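Local coordinates for conserved hypothetical exported protein (Bacteroides fragilis, PDB 4JJA), which is of unproven function but belongs to the NamZ family and may act as an exo-beta-N-acetylmuramidase on peptidoglycan fragments, at residues 28-33 against 55-60; 39-44 against 77-82; 255-260 against 282-287; 262-267 against 286-291. All coordinates share one frame; numbering follows the deposited sequence.

The four contacts form two pairs, one in each NamZ family region. Contacts 1 and 2 come first along the chain and interleave, centres about 12 Å apart. Contact 1 lies where strands 24-28 and 50-56 of the six-stranded parallel sheet run into loops; contact 2 sets helix 40-46, in the connection between them, against the loop before strand 83-85. The G33 carbonyl meets the L40 amide. Contacts 3 and 4 follow, centres about 9 Å apart, sharing G286 and V287: strand 284-288 is central in a three-stranded antiparallel sheet, flanked by 253-256 and 265-266. Nearest atoms of contacts 1 and 4 are about 21 Å apart: the pairs sit in two separate, non-touching regions of one chain.

Contact 1 (28-33 against 55-60)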
loop_
_atom_site.group_PDB
_atom_site.type_symbol
_atom_site.label_atom_id
_atom_site.label_comp_id
_atom_site.label_asym_id
_atom_site.label_seq_id
_atom_site.Cartn_x
_atom_site.Cartn_y
_atom_site.Cartn_z
ATOM N N PHE A 28 2.942 -15.621 2.566
ATOM C CA PHE A 28 3.415 -14.248 2.497
ATOM C C PHE A 28 2.439 -13.425 3.281
ATOM O O PHE A 28 1.268 -13.289 2.898
ATOM C CB PHE A 28 3.522 -13.753 1.069
ATOM C CG PHE A 28 3.826 -12.271 0.939
ATOM C CD1 PHE A 28 5.003 -11.762 1.394
ATOM C CD2 PHE A 28 2.938 -11.405 0.331
ATOM C CE1 PHE A 28 5.295 -10.388 1.253
ATOM C CE2 PHE A 28 3.194 -10.068 0.201
ATOM C CZ PHE A 28 4.354 -9.559 0.660
ATOM N N SER A 29 2.899 -12.878 4.390
ATOM C CA SER A 29 2.042 -12.144 5.294
ATOM C C SER A 29 2.875 -11.333 6.276
ATOM O O SER A 29 4.096 -11.278 6.170
ATOM C CB SER A 29 1.135 -13.143 6.044
ATOM O OG SER A 29 0.107 -12.528 6.792
ATOM N N ASN A 30 2.150 -10.693 7.194
ATOM C CA ASN A 30 2.755 -9.966 8.303
ATOM C C ASN A 30 1.761 -9.983 9.451
ATOM O O ASN A 30 0.821 -10.778 9.454
ATOM C CB ASN A 30 3.233 -8.557 7.881
ATOM C CG ASN A 30 2.105 -7.618 7.550
ATOM O OD1 ASN A 30 0.932 -7.970 7.707
ATOM N ND2 ASN A 30 2.466 -6.399 7.106
ATOM N N HIS A 31 1.901 -9.056 10.393
ATOM C CA HIS A 31 1.041 -9.037 11.541
ATOM C C HIS A 31 -0.424 -8.757 11.241
ATOM O O HIS A 31 -1.253 -8.932 12.115
ATOM C CB HIS A 31 1.557 -7.980 12.549
ATOM C CG HIS A 31 1.423 -6.595 12.035
ATOM N ND1 HIS A 31 2.176 -6.118 10.988
ATOM C CD2 HIS A 31 0.520 -5.632 12.333
ATOM C CE1 HIS A 31 1.755 -4.899 10.683
ATOM N NE2 HIS A 31 0.760 -4.585 11.490
ATOM N N THR A 32 -0.727 -8.278 10.032
ATOM C CA THR A 32 -2.126 -8.028 9.684
ATOM C C THR A 32 -2.862 -9.284 9.217
ATOM O O THR A 32 -4.082 -9.232 9.061
ATOM C CB THR A 32 -2.260 -6.960 8.569
ATOM O OG1 THR A 32 -1.659 -7.458 7.342
ATOM C CG2 THR A 32 -1.624 -5.628 9.005
ATOM N N GLY A 33 -2.137 -10.384 8.998
ATOM C CA GLY A 33 -2.734 -11.604 8.421
ATOM C C GLY A 33 -3.395 -12.458 9.456
ATOM O O GLY A 33 -3.130 -13.662 9.544
ATOM N N PHE A 55 7.170 -15.885 4.365
ATOM C CA PHE A 55 7.849 -14.749 3.780
ATOM C C PHE A 55 7.207 -13.490 4.333
ATOM O O PHE A 55 5.989 -13.371 4.338
ATOM C CB PHE A 55 7.639 -14.774 2.276
ATOM C CG PHE A 55 8.337 -15.914 1.559
ATOM C CD1 PHE A 55 9.675 -15.809 1.244
ATOM C CD2 PHE A 55 7.633 -17.033 1.121
ATOM C CE1 PHE A 55 10.322 -16.845 0.590
ATOM C CE2 PHE A 55 8.276 -18.069 0.463
ATOM C CZ PHE A 55 9.616 -17.978 0.202
ATOM N N SER A 56 8.017 -12.558 4.806
ATOM C CA SER A 56 7.467 -11.327 5.344
ATOM C C SER A 56 8.114 -10.130 4.668
ATOM O O SER A 56 9.294 -10.177 4.372
ATOM C CB SER A 56 7.665 -11.254 6.839
ATOM O OG SER A 56 7.208 -9.987 7.313
ATOM N N PRO A 57 7.338 -9.070 4.412
ATOM C CA PRO A 57 7.996 -7.816 3.998
ATOM C C PRO A 57 8.665 -7.057 5.198
ATOM O O PRO A 57 9.330 -6.056 4.963
ATOM C CB PRO A 57 6.838 -7.026 3.408
ATOM C CG PRO A 57 5.651 -7.409 4.228
ATOM C CD PRO A 57 5.887 -8.882 4.623
ATOM N N GLU A 58 8.404 -7.454 6.450
ATOM C CA GLU A 58 9.127 -6.952 7.633
ATOM C C GLU A 58 10.050 -8.057 8.153
ATOM O O GLU A 58 10.664 -8.745 7.323
ATOM C CB GLU A 58 8.148 -6.418 8.689
ATOM C CG GLU A 58 7.620 -5.014 8.328
ATOM C CD GLU A 58 6.360 -5.031 7.485
ATOM O OE1 GLU A 58 5.401 -5.815 7.794
ATOM O OE2 GLU A 58 6.343 -4.226 6.512
ATOM N N HIS A 59 10.189 -8.259 9.473
ATOM C CA HIS A 59 11.051 -9.362 9.955
ATOM C C HIS A 59 10.293 -10.663 9.800
ATOM O O HIS A 59 10.693 -11.577 9.045
ATOM C CB HIS A 59 11.472 -9.200 11.422
ATOM C CG HIS A 59 12.089 -10.439 12.008
ATOM N N GLY A 60 9.202 -10.702 10.544
ATOM C CA GLY A 60 8.328 -11.810 10.615
ATOM C C GLY A 60 7.052 -11.224 11.173
ATOM O O GLY A 60 7.006 -10.087 11.661
HETATM O O HOH W 1 4.773 -7.054 10.424
#
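The ring of F28 lies obliquely against the neighbouring strand and the proline beyond it, with CE1 3.7 Å from CD of P57 and CD1 3.5 Å from O of F55. CG stands anti to the backbone N (chi1 172°), beside the carbonyl carbon. S122 and L126 of helix 119-132 also touch the ring. F28 and F55 pair as parallel neighbours, and the F55 carbonyl receives the amide of S29 (N to O 3.1 Å). CA of F28 adds a C-H...O contact to the same oxygen. One residue on, the S29 carbonyl oxygen rests on CD of P57 at 3.4 Å.

At the outer end N30 and E58 meet: ND2 of N30 gives a 3.1 Å hydrogen bond to OE1 of E58 on its syn lone pair, and OE1 lies 17° out of the amide plane of N30. The other end of that amide is held as well, since OD1 accepts from both N and OG1 of T32, the first bond making an Asx turn; the two grips fix the amide's rotation. A water joins E58 OE1 to ND1 of H31. On the other segment, S56 OG takes the E58 amide in an ST turn. Polar loops opening at the C-terminal ends of neighbouring parallel strands, in a sheet flanked by helices, are typical of Rossmann-like alpha/beta folds, in keeping with the clan of this N-terminal region.

Contact 2 (39-44 against 77-82)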
loop_
_atom_site.group_PDB
_atom_site.type_symbol
_atom_site.label_atom_id
_atom_site.label_comp_id
_atom_site.label_asym_id
_atom_site.label_seq_id
_atom_site.Cartn_x
_atom_site.Cartn_y
_atom_site.Cartn_z
ATOM N N HIS A 39 -2.592 -15.749 13.841
ATOM C CA HIS A 39 -2.160 -15.542 12.497
ATOM C C HIS A 39 -2.727 -16.705 11.632
ATOM O O HIS A 39 -2.968 -17.833 12.119
ATOM C CB HIS A 39 -0.661 -15.485 12.396
ATOM C CG HIS A 39 -0.215 -14.914 11.097
ATOM N ND1 HIS A 39 0.022 -15.691 9.986
ATOM C CD2 HIS A 39 -0.014 -13.614 10.718
ATOM C CE1 HIS A 39 0.360 -14.899 8.982
ATOM N NE2 HIS A 39 0.389 -13.638 9.409
ATOM N N LEU A 40 -2.986 -16.443 10.358
ATOM C CA LEU A 40 -3.336 -17.523 9.408
ATOM C C LEU A 40 -2.389 -18.703 9.644
ATOM O O LEU A 40 -2.800 -19.865 9.591
ATOM C CB LEU A 40 -3.147 -17.024 7.976
ATOM C CG LEU A 40 -3.263 -18.061 6.867
ATOM C CD1 LEU A 40 -4.746 -18.520 6.848
ATOM C CD2 LEU A 40 -2.755 -17.492 5.467
ATOM N N LEU A 41 -1.119 -18.429 9.885
ATOM C CA LEU A 41 -0.124 -19.469 10.146
ATOM C C LEU A 41 -0.603 -20.411 11.278
ATOM O O LEU A 41 -0.501 -21.614 11.169
ATOM C CB LEU A 41 1.212 -18.808 10.511
ATOM C CG LEU A 41 2.272 -19.780 11.035
ATOM C CD1 LEU A 41 2.681 -20.753 9.980
ATOM C CD2 LEU A 41 3.461 -18.997 11.574
ATOM N N ASP A 42 -1.106 -19.828 12.348
ATOM C CA ASP A 42 -1.563 -20.609 13.523
ATOM C C ASP A 42 -2.808 -21.407 13.196
ATOM O O ASP A 42 -2.931 -22.590 13.564
ATOM C CB ASP A 42 -1.853 -19.682 14.685
ATOM C CG ASP A 42 -0.612 -18.893 15.114
ATOM O OD1 ASP A 42 0.490 -19.467 15.325
ATOM O OD2 ASP A 42 -0.690 -17.647 15.132
ATOM N N ILE A 43 -3.735 -20.812 12.472
ATOM C CA ILE A 43 -4.969 -21.481 12.105
ATOM C C ILE A 43 -4.647 -22.699 11.228
ATOM O O ILE A 43 -5.201 -23.807 11.423
ATOM C CB ILE A 43 -5.886 -20.541 11.370
ATOM C CG1 ILE A 43 -6.385 -19.470 12.353
ATOM C CG2 ILE A 43 -7.069 -21.251 10.735
ATOM C CD1 ILE A 43 -6.904 -18.221 11.684
ATOM N N LEU A 44 -3.740 -22.527 10.278
ATOM C CA LEU A 44 -3.403 -23.613 9.396
ATOM C C LEU A 44 -2.696 -24.740 10.144
ATOM O O LEU A 44 -3.036 -25.897 9.972
ATOM C CB LEU A 44 -2.546 -23.140 8.233
ATOM C CG LEU A 44 -3.239 -22.181 7.274
ATOM C CD1 LEU A 44 -2.264 -21.782 6.151
ATOM C CD2 LEU A 44 -4.494 -22.791 6.677
ATOM N N SER A 77 9.225 -18.667 16.749
ATOM C CA SER A 77 9.422 -19.338 18.046
ATOM C C SER A 77 8.144 -19.976 18.620
ATOM O O SER A 77 8.224 -20.912 19.423
ATOM C CB SER A 77 10.042 -18.371 19.072
ATOM O OG SER A 77 9.070 -17.509 19.649
ATOM N N LYS A 78 6.972 -19.471 18.236
ATOM C CA LYS A 78 5.720 -20.119 18.631
ATOM C C LYS A 78 5.519 -21.426 17.851
ATOM O O LYS A 78 4.936 -22.365 18.417
ATOM C CB LYS A 78 4.499 -19.193 18.485
ATOM C CG LYS A 78 3.132 -19.848 18.743
ATOM C CD LYS A 78 2.071 -18.829 19.214
ATOM C CE LYS A 78 1.048 -18.511 18.140
ATOM N NZ LYS A 78 0.070 -17.411 18.475
ATOM N N THR A 79 6.004 -21.518 16.595
ATOM C CA THR A 79 5.699 -22.657 15.738
ATOM C C THR A 79 6.893 -23.405 15.144
ATOM O O THR A 79 6.728 -24.509 14.609
ATOM C CB THR A 79 4.841 -22.171 14.540
ATOM O OG1 THR A 79 5.654 -21.358 13.696
ATOM C CG2 THR A 79 3.605 -21.359 15.004
ATOM N N GLY A 80 8.080 -22.802 15.178
ATOM C CA GLY A 80 9.244 -23.364 14.496
ATOM C C GLY A 80 9.322 -23.256 12.967
ATOM O O GLY A 80 10.233 -23.829 12.333
ATOM N N VAL A 81 8.360 -22.564 12.341
ATOM C CA VAL A 81 8.391 -22.366 10.900
ATOM C C VAL A 81 9.498 -21.341 10.515
ATOM O O VAL A 81 9.548 -20.299 11.112
ATOM C CB VAL A 81 6.997 -21.891 10.445
ATOM C CG1 VAL A 81 6.979 -21.588 8.978
ATOM C CG2 VAL A 81 5.954 -22.964 10.813
ATOM N N PRO A 82 10.361 -21.635 9.526
ATOM C CA PRO A 82 11.331 -20.597 9.127
ATOM C C PRO A 82 10.676 -19.296 8.599
ATOM O O PRO A 82 9.627 -19.339 7.928
ATOM C CB PRO A 82 12.176 -21.283 8.050
ATOM C CG PRO A 82 11.412 -22.460 7.601
ATOM C CD PRO A 82 10.490 -22.858 8.723
HETATM O O HOH W 2 -1.317 -15.345 17.105
#
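L41 reaches from helix 40-46 to the loop 77-82, its CB directed toward that loop and its CG anti to the backbone N (chi1 170°). Beyond CG the two methyls part: CD1 meets CG2 of V81 at 4.0 Å, the side chains sliding past each other in opposite directions, while CD2 comes tip to tip with T79, 3.9 Å from OG1. I27, V51 and I54 of the parallel sheet also touch L41, so the leucine touches sheet and loop together.

The helix begins here with a capping box. H39, the N-cap residue, accepts the L41 amide on ND1 (3.0 Å), and in return OD2 of D42 takes the H39 amide on its anti side, 18° out of the carboxylate plane. This same carboxylate faces K78, whose chain crosses it at about a right angle. In one of two K78 conformers a long 3.4 Å salt bridge runs from K78 NZ to D42 OD2, its hydrogen bond weak, supplemented by a water that donates to OD2 and accepts from NZ. A stronger partner of D42 is R62, whose NH1 forms a salt bridge with OD2. T79 OG1 accepts the V81 amide in an ST turn and also bonds to D76, while its CG2 lies 3.7 Å from OD1 of D42.

Contact 3 (255-260 against 282-287); sequences GHPNMT and KLCHGV
The imidazole of H285 has the carbonyl oxygen of P257 at its edge, in the ring plane and 3.7 Å from CD2, while the M259 carbonyl oxygen is oblique to the ring, 3.6 Å from CD2. CG of H285 is anti to the carbonyl carbon (chi1 -58°), beside the backbone N. The other imidazole, H256, has one face covered by CD of P257, offset toward the rim, and CA of N258 at its edge; its ND1 accepts the N258 amide.

The two histidines also pair through their backbones, side chains on one face of the antiparallel sheet. H256 and H285 form a hydrogen-bonded pair, in which each amide donates to the other's carbonyl, 3.0 Å N to O (H256 N to H285 O, H285 N to H256 O). The H256 oxygen also takes the M259 amide, which closes a type I turn from the face opposite that used by H285 N. G255 and G286 make the adjoining non-hydrogen-bonded pair, their CA atoms only 4.0 Å apart, a close approach that goes with glycine at both positions.

P257 packs against the far segment: CA and CB touch the L283 carbonyl, CG reaches CB of K282, and CD sits 3.9 Å from SG of C284. A water bridges the carbonyls of P257 and L283. The selenomethionine M259 covers the H285 carbonyl with CB and SE, and CE rests 4.0 Å from CA of G286. Helix 305-314 covers H256 and M259 through L314, and strand 265-266 pairs with the other edge of 284-288.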
loop_
_atom_site.group_PDB
_atom_site.type_symbol
_atom_site.label_atom_id
_atom_site.label_comp_id
_atom_site.label_asym_id
_atom_site.label_seq_id
_atom_site.Cartn_x
_atom_site.Cartn_y
_atom_site.Cartn_z
ATOM N N GLY A 255 3.790 20.382 8.242
ATOM C CA GLY A 255 4.400 21.604 8.721
ATOM C C GLY A 255 5.911 21.552 8.619
ATOM O O GLY A 255 6.493 20.536 8.296
ATOM N N HIS A 256 6.552 22.679 8.936
ATOM C CA HIS A 256 7.990 22.807 8.761
ATOM C C HIS A 256 8.464 23.964 9.628
ATOM O O HIS A 256 7.716 24.926 9.842
ATOM C CB HIS A 256 8.265 23.103 7.269
ATOM C CG HIS A 256 9.702 23.136 6.891
ATOM N ND1 HIS A 256 10.491 24.241 7.131
ATOM C CD2 HIS A 256 10.507 22.167 6.401
ATOM C CE1 HIS A 256 11.722 23.957 6.767
ATOM N NE2 HIS A 256 11.769 22.709 6.316
ATOM N N PRO A 257 9.707 23.884 10.135
ATOM C CA PRO A 257 10.168 25.003 10.996
ATOM C C PRO A 257 10.219 26.386 10.357
ATOM O O PRO A 257 10.198 27.372 11.072
ATOM C CB PRO A 257 11.546 24.585 11.427
ATOM C CG PRO A 257 11.810 23.286 10.856
ATOM C CD PRO A 257 10.669 22.786 10.076
ATOM N N ASN A 258 10.311 26.424 9.027
ATOM C CA ASN A 258 10.428 27.662 8.278
ATOM C C ASN A 258 9.066 28.182 7.804
ATOM O O ASN A 258 8.977 29.319 7.385
ATOM C CB ASN A 258 11.431 27.517 7.115
ATOM C CG ASN A 258 12.880 27.345 7.605
ATOM O OD1 ASN A 258 13.255 26.276 8.182
ATOM N ND2 ASN A 258 13.675 28.390 7.471
HETATM N N MSE A 259 8.003 27.369 7.886
HETATM C CA MSE A 259 6.689 27.786 7.444
HETATM C C MSE A 259 6.177 28.845 8.378
HETATM O O MSE A 259 6.451 28.848 9.589
HETATM C CB MSE A 259 5.748 26.578 7.349
HETATM C CG MSE A 259 5.903 25.883 5.978
HETATM SE SE MSE A 259 5.015 24.190 5.767
HETATM C CE MSE A 259 3.256 24.728 6.100
ATOM N N THR A 260 5.425 29.779 7.810
ATOM C CA THR A 260 5.248 31.060 8.492
ATOM C C THR A 260 3.804 31.496 8.311
ATOM O O THR A 260 3.218 31.386 7.234
ATOM C CB THR A 260 6.265 32.149 7.876
ATOM O OG1 THR A 260 7.651 31.769 8.125
ATOM C CG2 THR A 260 6.028 33.582 8.403
ATOM N N LYS A 282 12.348 19.816 16.198
ATOM C CA LYS A 282 12.080 21.157 15.675
ATOM C C LYS A 282 10.632 21.521 15.765
ATOM O O LYS A 282 9.789 20.712 15.412
ATOM C CB LYS A 282 12.381 21.214 14.150
ATOM C CG LYS A 282 13.661 20.716 13.733
ATOM C CD LYS A 282 14.734 21.674 14.058
ATOM C CE LYS A 282 15.934 21.393 13.137
ATOM N NZ LYS A 282 16.840 22.538 13.356
ATOM N N LEU A 283 10.352 22.763 16.110
ATOM C CA LEU A 283 9.031 23.284 16.131
ATOM C C LEU A 283 8.618 23.520 14.683
ATOM O O LEU A 283 9.219 24.330 13.957
ATOM C CB LEU A 283 8.913 24.595 16.935
ATOM C CG LEU A 283 7.503 25.155 17.034
ATOM C CD1 LEU A 283 6.580 24.199 17.783
ATOM C CD2 LEU A 283 7.566 26.565 17.670
ATOM N N CYS A 284 7.629 22.764 14.228
ATOM C CA CYS A 284 7.066 22.836 12.887
ATOM C C CYS A 284 5.762 23.596 12.898
ATOM O O CYS A 284 4.889 23.350 13.740
ATOM C CB CYS A 284 6.826 21.429 12.353
ATOM S SG CYS A 284 8.336 20.480 12.105
ATOM N N HIS A 285 5.615 24.526 11.990
ATOM C CA HIS A 285 4.415 25.318 11.845
ATOM C C HIS A 285 3.648 24.802 10.638
ATOM O O HIS A 285 4.259 24.528 9.607
ATOM C CB HIS A 285 4.804 26.760 11.636
ATOM C CG HIS A 285 5.624 27.295 12.764
ATOM N ND1 HIS A 285 5.099 27.633 13.989
ATOM C CD2 HIS A 285 6.963 27.473 12.867
ATOM C CE1 HIS A 285 6.073 28.038 14.781
ATOM N NE2 HIS A 285 7.218 27.939 14.145
ATOM N N GLY A 286 2.326 24.710 10.750
ATOM C CA GLY A 286 1.555 24.201 9.661
ATOM C C GLY A 286 0.087 24.022 9.924
ATOM O O GLY A 286 -0.536 24.885 10.534
ATOM N N VAL A 287 -0.446 22.879 9.493
ATOM C CA VAL A 287 -1.877 22.643 9.379
ATOM C C VAL A 287 -2.241 21.316 9.987
ATOM O O VAL A 287 -1.545 20.326 9.793
ATOM C CB VAL A 287 -2.323 22.693 7.913
ATOM C CG1 VAL A 287 -3.780 22.414 7.753
ATOM C CG2 VAL A 287 -2.010 24.042 7.309
HETATM O O HOH W 3 10.517 26.704 14.118
#

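Contact 4 (262-267 against 286-291)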
loop_
_atom_site.group_PDB
_atom_site.type_symbol
_atom_site.label_atom_id
_atom_site.label_comp_id
_atom_site.label_asym_id
_atom_site.label_seq_id
_atom_site.Cartn_x
_atom_site.Cartn_y
_atom_site.Cartn_z
ATOM N N TYR A 262 1.077 30.347 10.393
ATOM C CA TYR A 262 0.163 29.241 10.686
ATOM C C TYR A 262 -0.269 29.198 12.168
ATOM O O TYR A 262 0.559 29.512 13.028
ATOM C CB TYR A 262 0.854 27.930 10.320
ATOM C CG TYR A 262 0.987 27.758 8.845
ATOM C CD1 TYR A 262 -0.059 27.232 8.074
ATOM C CD2 TYR A 262 2.145 28.202 8.193
ATOM C CE1 TYR A 262 0.078 27.090 6.670
ATOM C CE2 TYR A 262 2.278 28.047 6.830
ATOM C CZ TYR A 262 1.227 27.525 6.061
ATOM O OH TYR A 262 1.379 27.408 4.689
ATOM N N ASN A 263 -1.520 28.704 12.332
ATOM C CA ASN A 263 -2.350 28.545 13.561
ATOM C C ASN A 263 -2.283 27.146 14.224
ATOM O O ASN A 263 -3.183 26.747 14.984
ATOM C CB ASN A 263 -3.836 28.768 13.216
ATOM C CG ASN A 263 -4.203 30.243 13.057
ATOM O OD1 ASN A 263 -3.535 31.134 13.579
ATOM N ND2 ASN A 263 -5.260 30.490 12.327
ATOM N N TYR A 264 -1.298 26.364 13.830
ATOM C CA TYR A 264 -0.987 25.075 14.410
ATOM C C TYR A 264 0.512 24.850 14.368
ATOM O O TYR A 264 1.169 25.255 13.425
ATOM C CB TYR A 264 -1.736 23.976 13.656
ATOM C CG TYR A 264 -1.426 22.577 14.110
ATOM C CD1 TYR A 264 -1.873 22.115 15.349
ATOM C CD2 TYR A 264 -0.732 21.715 13.306
ATOM C CE1 TYR A 264 -1.566 20.821 15.790
ATOM C CE2 TYR A 264 -0.444 20.430 13.698
ATOM C CZ TYR A 264 -0.834 19.995 14.936
ATOM O OH TYR A 264 -0.497 18.749 15.362
ATOM N N ASN A 265 1.023 24.156 15.366
ATOM C CA ASN A 265 2.393 23.738 15.389
ATOM C C ASN A 265 2.535 22.422 16.110
ATOM O O ASN A 265 1.632 21.995 16.841
ATOM C CB ASN A 265 3.305 24.817 15.946
ATOM C CG ASN A 265 2.971 25.220 17.327
ATOM O OD1 ASN A 265 3.092 24.441 18.283
ATOM N ND2 ASN A 265 2.614 26.488 17.461
ATOM N N PHE A 266 3.627 21.742 15.837
ATOM C CA PHE A 266 3.962 20.452 16.415
ATOM C C PHE A 266 5.439 20.257 16.407
ATOM O O PHE A 266 6.134 20.863 15.624
ATOM C CB PHE A 266 3.257 19.313 15.665
ATOM C CG PHE A 266 3.617 19.203 14.221
ATOM C CD1 PHE A 266 2.918 19.921 13.264
ATOM C CD2 PHE A 266 4.646 18.376 13.793
ATOM C CE1 PHE A 266 3.269 19.804 11.915
ATOM C CE2 PHE A 266 4.949 18.267 12.421
ATOM C CZ PHE A 266 4.265 18.984 11.489
ATOM N N THR A 267 5.936 19.360 17.240
ATOM C CA THR A 267 7.340 19.048 17.272
ATOM C C THR A 267 7.526 17.550 17.201
ATOM O O THR A 267 7.226 16.815 18.147
ATOM C CB THR A 267 8.008 19.578 18.581
ATOM O OG1 THR A 267 7.761 20.995 18.689
ATOM C CG2 THR A 267 9.503 19.257 18.601
ATOM N N GLY A 286 2.326 24.710 10.750
ATOM C CA GLY A 286 1.555 24.201 9.661
ATOM C C GLY A 286 0.087 24.022 9.924
ATOM O O GLY A 286 -0.536 24.885 10.534
ATOM N N VAL A 287 -0.446 22.879 9.493
ATOM C CA VAL A 287 -1.877 22.643 9.379
ATOM C C VAL A 287 -2.241 21.316 9.987
ATOM O O VAL A 287 -1.545 20.326 9.793
ATOM C CB VAL A 287 -2.323 22.693 7.913
ATOM C CG1 VAL A 287 -3.780 22.414 7.753
ATOM C CG2 VAL A 287 -2.010 24.042 7.309
ATOM N N ASN A 288 -3.300 21.311 10.795
ATOM C CA ASN A 288 -3.837 20.084 11.396
ATOM C C ASN A 288 -5.066 19.656 10.582
ATOM O O ASN A 288 -6.047 20.378 10.559
ATOM C CB ASN A 288 -4.204 20.381 12.873
ATOM C CG ASN A 288 -4.693 19.177 13.637
ATOM O OD1 ASN A 288 -4.912 18.127 13.089
ATOM N ND2 ASN A 288 -4.960 19.381 14.937
ATOM N N LEU A 289 -4.978 18.495 9.949
ATOM C CA LEU A 289 -6.023 17.950 9.096
ATOM C C LEU A 289 -6.799 16.867 9.805
ATOM O O LEU A 289 -7.688 16.264 9.192
ATOM C CB LEU A 289 -5.467 17.412 7.757
ATOM C CG LEU A 289 -4.719 18.458 6.938
ATOM C CD1 LEU A 289 -3.992 17.725 5.775
ATOM C CD2 LEU A 289 -5.632 19.578 6.438
ATOM N N SER A 290 -6.503 16.623 11.074
ATOM C CA SER A 290 -7.024 15.425 11.748
ATOM C C SER A 290 -8.499 15.495 12.052
ATOM O O SER A 290 -9.058 14.460 12.399
ATOM C CB SER A 290 -6.225 15.156 13.015
ATOM O OG SER A 290 -6.458 16.126 13.996
ATOM N N ASN A 291 -9.089 16.692 11.960
ATOM C CA ASN A 291 -10.521 16.866 12.221
ATOM C C ASN A 291 -11.371 16.981 10.952
ATOM O O ASN A 291 -12.579 17.208 11.003
ATOM C CB ASN A 291 -10.764 18.073 13.161
ATOM C CG ASN A 291 -10.039 17.930 14.496
ATOM O OD1 ASN A 291 -9.275 18.821 14.897
ATOM N ND2 ASN A 291 -10.190 16.778 15.138
HETATM O O HOH W 4 -2.886 26.120 10.928
#
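Y262 and Y264 both pack on strand 284-288 but in different ways, Y262 lying against G286 and V287 while Y264 sets its ring on N288. The segments meet at an outer strand of the small three-stranded antiparallel sheet of the C-terminal region, where 265-266 pairs with 284-288, and the amide of G286 gives a hydrogen bond to the carbonyl oxygen of Y264 (N to O 3.0 Å).

The ring of Y264 carries much of the contact. Its CG is anti to the backbone N, beside the carbonyl carbon, and CB of N288 sits over the ring centre in a CH-pi contact, 3.6 Å from the centroid and 5° off the normal. The amide of N288 continues past the ring with its plane inclined 37° to it, bringing ND2 to 3.8 Å from CE1 of Y264. At the edge, near the ring plane, lies C of G286. OD1 of N288 turns to its own segment, where it accepts S290 N, an Asx turn, and also S290 OG; the two bonds hold the amide in place.

Y262 approaches differently. CA of G286 makes an off-centre CH-pi contact with the ring, 30° from its normal, and V287 crosses the side chain obliquely, CG2 of V287 to CE1 of Y262 being 3.7 Å. The hydroxyl is hydrogen-bonded to D309 of helix 305-314. The G286 carbonyl, touched by CB of Y262, takes a hydrogen bond from a water, its oxygen 2.7 Å from O of G286.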